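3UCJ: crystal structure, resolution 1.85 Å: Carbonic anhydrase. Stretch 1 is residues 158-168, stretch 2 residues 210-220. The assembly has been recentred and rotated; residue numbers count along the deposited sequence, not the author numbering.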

# COMPACT_ATOMS: atom_id res chain seq x y z
N VAL A 158 21.06 3.76 -3.88
CA VAL A 158 21.46 4.08 -2.47
C VAL A 158 21.27 5.57 -2.16
O VAL A 158 20.66 5.97 -1.12
CB VAL A 158 22.92 3.62 -2.14
CG1 VAL A 158 23.31 4.09 -0.69
CG2 VAL A 158 23.02 2.10 -2.25
N GLU A 159 21.85 6.46 -3.00
CA GLU A 159 21.71 7.86 -2.71
C GLU A 159 20.28 8.31 -2.60
O GLU A 159 19.94 9.15 -1.74
CB GLU A 159 22.47 8.78 -3.74
CG GLU A 159 22.33 10.24 -3.22
CD GLU A 159 23.19 11.31 -3.91
OE1 GLU A 159 23.95 10.95 -4.85
OE2 GLU A 159 23.01 12.50 -3.52
N ALA A 160 19.41 7.84 -3.50
CA ALA A 160 18.03 8.29 -3.47
C ALA A 160 17.36 7.76 -2.19
O ALA A 160 16.53 8.46 -1.63
CB ALA A 160 17.29 7.68 -4.68
N GLN A 161 17.71 6.53 -1.77
CA GLN A 161 17.01 5.93 -0.62
C GLN A 161 17.53 6.61 0.65
O GLN A 161 16.76 6.84 1.59
CB GLN A 161 17.10 4.39 -0.55
CG GLN A 161 16.58 3.70 -1.84
CD GLN A 161 15.21 4.25 -2.36
OE1 GLN A 161 14.30 4.57 -1.55
NE2 GLN A 161 15.07 4.39 -3.75
N VAL A 162 18.78 7.05 0.63
CA VAL A 162 19.26 7.88 1.76
C VAL A 162 18.50 9.15 1.84
O VAL A 162 18.05 9.58 2.97
CB VAL A 162 20.81 8.15 1.69
CG1 VAL A 162 21.21 9.32 2.63
CG2 VAL A 162 21.51 6.88 2.00
N PHE A 163 18.27 9.80 0.69
CA PHE A 163 17.47 11.03 0.72
C PHE A 163 16.04 10.74 1.23
O PHE A 163 15.45 11.51 2.07
CB PHE A 163 17.38 11.64 -0.74
CG PHE A 163 16.60 12.93 -0.80
CD1 PHE A 163 17.31 14.15 -0.80
CD2 PHE A 163 15.21 12.96 -0.93
CE1 PHE A 163 16.66 15.37 -0.88
CE2 PHE A 163 14.48 14.23 -1.00
CZ PHE A 163 15.22 15.44 -0.95
N ASN A 164 15.48 9.63 0.76
CA ASN A 164 14.10 9.33 1.22
C ASN A 164 14.03 9.11 2.76
O ASN A 164 13.08 9.54 3.39
CB ASN A 164 13.57 8.06 0.50
CG ASN A 164 13.23 8.39 -0.97
OD1 ASN A 164 13.06 9.56 -1.27
ND2 ASN A 164 13.30 7.40 -1.88
N VAL A 165 15.04 8.46 3.31
CA VAL A 165 15.07 8.22 4.77
C VAL A 165 15.20 9.65 5.43
O VAL A 165 14.41 10.00 6.35
CB VAL A 165 16.21 7.31 5.16
CG1 VAL A 165 16.54 7.35 6.75
CG2 VAL A 165 15.96 5.82 4.73
N CYS A 166 16.15 10.48 4.97
CA CYS A 166 16.27 11.81 5.54
C CYS A 166 15.03 12.70 5.42
O CYS A 166 14.71 13.48 6.35
CB CYS A 166 17.48 12.59 4.97
SG CYS A 166 19.02 11.75 5.32
N ALA A 167 14.29 12.58 4.31
CA ALA A 167 13.08 13.34 4.08
C ALA A 167 11.81 12.73 4.69
O ALA A 167 10.74 13.33 4.60
CB ALA A 167 12.85 13.45 2.55
N SER A 168 11.94 11.58 5.30
CA SER A 168 10.79 10.90 5.83
C SER A 168 10.19 11.68 6.97
O SER A 168 10.94 12.34 7.72
CB SER A 168 11.08 9.52 6.31
OG SER A 168 12.01 9.42 7.45
N ALA A 210 25.27 19.46 2.61
CA ALA A 210 26.65 19.21 2.18
C ALA A 210 26.83 17.93 1.41
O ALA A 210 27.67 17.90 0.53
CB ALA A 210 27.62 19.19 3.37
N LEU A 211 26.14 16.84 1.79
CA LEU A 211 26.46 15.52 1.26
C LEU A 211 25.50 14.92 0.25
O LEU A 211 25.87 13.95 -0.45
CB LEU A 211 26.67 14.47 2.38
CG LEU A 211 27.73 14.81 3.44
CD1 LEU A 211 27.65 13.74 4.52
CD2 LEU A 211 29.11 14.87 2.80
N LEU A 212 24.28 15.44 0.17
CA LEU A 212 23.29 14.93 -0.83
C LEU A 212 23.21 15.83 -2.06
O LEU A 212 23.16 17.03 -1.95
CB LEU A 212 21.88 14.80 -0.17
CG LEU A 212 21.78 13.80 0.99
CD1 LEU A 212 20.36 13.85 1.59
CD2 LEU A 212 22.15 12.39 0.43
N ARG A 213 23.19 15.23 -3.25
CA ARG A 213 23.05 15.96 -4.51
C ARG A 213 21.73 16.70 -4.55
O ARG A 213 21.67 17.91 -4.76
CB ARG A 213 23.03 14.97 -5.68
CG ARG A 213 24.39 14.58 -6.33
CD ARG A 213 24.18 14.33 -7.88
NE ARG A 213 23.63 15.52 -8.58
CZ ARG A 213 24.12 16.07 -9.71
NH1 ARG A 213 25.17 15.54 -10.33
NH2 ARG A 213 23.56 17.15 -10.25
N ALA A 214 20.62 15.95 -4.35
CA ALA A 214 19.31 16.57 -4.25
C ALA A 214 19.21 17.51 -3.02
O ALA A 214 19.86 17.28 -2.02
CB ALA A 214 18.21 15.49 -4.20
N ASP A 215 18.39 18.55 -3.13
CA ASP A 215 18.29 19.61 -2.14
C ASP A 215 17.21 19.32 -1.09
O ASP A 215 16.00 19.60 -1.29
CB ASP A 215 17.99 20.93 -2.89
CG ASP A 215 18.04 22.20 -1.99
OD1 ASP A 215 18.05 23.31 -2.63
OD2 ASP A 215 17.99 22.16 -0.73
N LEU A 216 17.65 18.75 0.02
CA LEU A 216 16.73 18.41 1.11
C LEU A 216 16.10 19.63 1.72
O LEU A 216 14.91 19.63 2.10
CB LEU A 216 17.42 17.54 2.19
CG LEU A 216 16.58 16.93 3.34
CD1 LEU A 216 15.33 16.08 2.75
CD2 LEU A 216 17.41 16.09 4.31
N LYS A 217 16.91 20.70 1.90
CA LYS A 217 16.32 21.92 2.43
C LYS A 217 15.13 22.49 1.60
O LYS A 217 14.06 22.87 2.17
CB LYS A 217 17.43 23.04 2.67
CG LYS A 217 16.79 24.36 3.15
CD LYS A 217 17.88 25.42 3.52
CE LYS A 217 17.25 26.82 3.76
NZ LYS A 217 18.42 27.80 4.00
N GLN A 218 15.29 22.58 0.29
CA GLN A 218 14.23 23.13 -0.56
C GLN A 218 13.02 22.13 -0.50
O GLN A 218 11.88 22.55 -0.55
CB GLN A 218 14.69 23.22 -2.02
CG GLN A 218 13.65 23.82 -2.93
CD GLN A 218 14.17 24.00 -4.31
OE1 GLN A 218 14.75 25.03 -4.62
NE2 GLN A 218 14.04 22.99 -5.14
N HIS A 219 13.33 20.83 -0.38
CA HIS A 219 12.21 19.82 -0.30
C HIS A 219 11.38 20.06 0.94
O HIS A 219 10.12 19.97 0.93
CB HIS A 219 12.78 18.42 -0.30
CG HIS A 219 11.75 17.36 -0.02
ND1 HIS A 219 10.88 16.91 -1.00
CD2 HIS A 219 11.49 16.62 1.09
CE1 HIS A 219 10.13 15.93 -0.50
NE2 HIS A 219 10.46 15.74 0.77
N CYS A 220 12.05 20.39 2.04
CA CYS A 220 11.35 20.58 3.33
C CYS A 220 10.72 21.94 3.50
O CYS A 220 9.58 22.10 4.03
CB CYS A 220 12.29 20.24 4.51
SG CYS A 220 12.86 18.59 4.65
O HOH W 1 20.17 12.92 -3.24
O HOH W 2 9.29 13.69 2.14

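What fills the apolar centre of the contact? Phe 163 does, extending its ring from the helix with chi1 in the t well. Over one face lies Leu 216, its CD1 4.2 Å from the centroid of the Phe 163 ring in a CH-pi contact. The same methyl packs on the next turn, with Leu 216 CD1 3.6 Å from Ala 167 CB, while Leu 216 CD2 reaches Cys 166 CB at 3.6 Å.

What does Leu 212 add? Its CA-to-CB bond points toward the helix, and its two methyls meet different residues: CD1 lies 3.9 Å from Phe 163 CD1, and CD2 lies 3.9 Å from Val 162 CG1.

How does His 219 join the apolar cluster to polar groups? The edge of Phe 163 is directed at the face of His 219, with centroids 5.6 Å apart and planes at 70°. Beyond this pair, water 2 bridges His 219 NE2 (2.7 Å) and Ala 167 O (2.9 Å).

What holds the polar edge at the other end? Arg 213 N donates to Glu 159 OE2 at 2.7 Å and 165°, a nearly straight bond that ties the loop backbone to the helix. Water 1 donates to the same Glu 159 OE2 at 2.9 Å and accepts from Ala 214 N at 3.3 Å, extending the link by one residue.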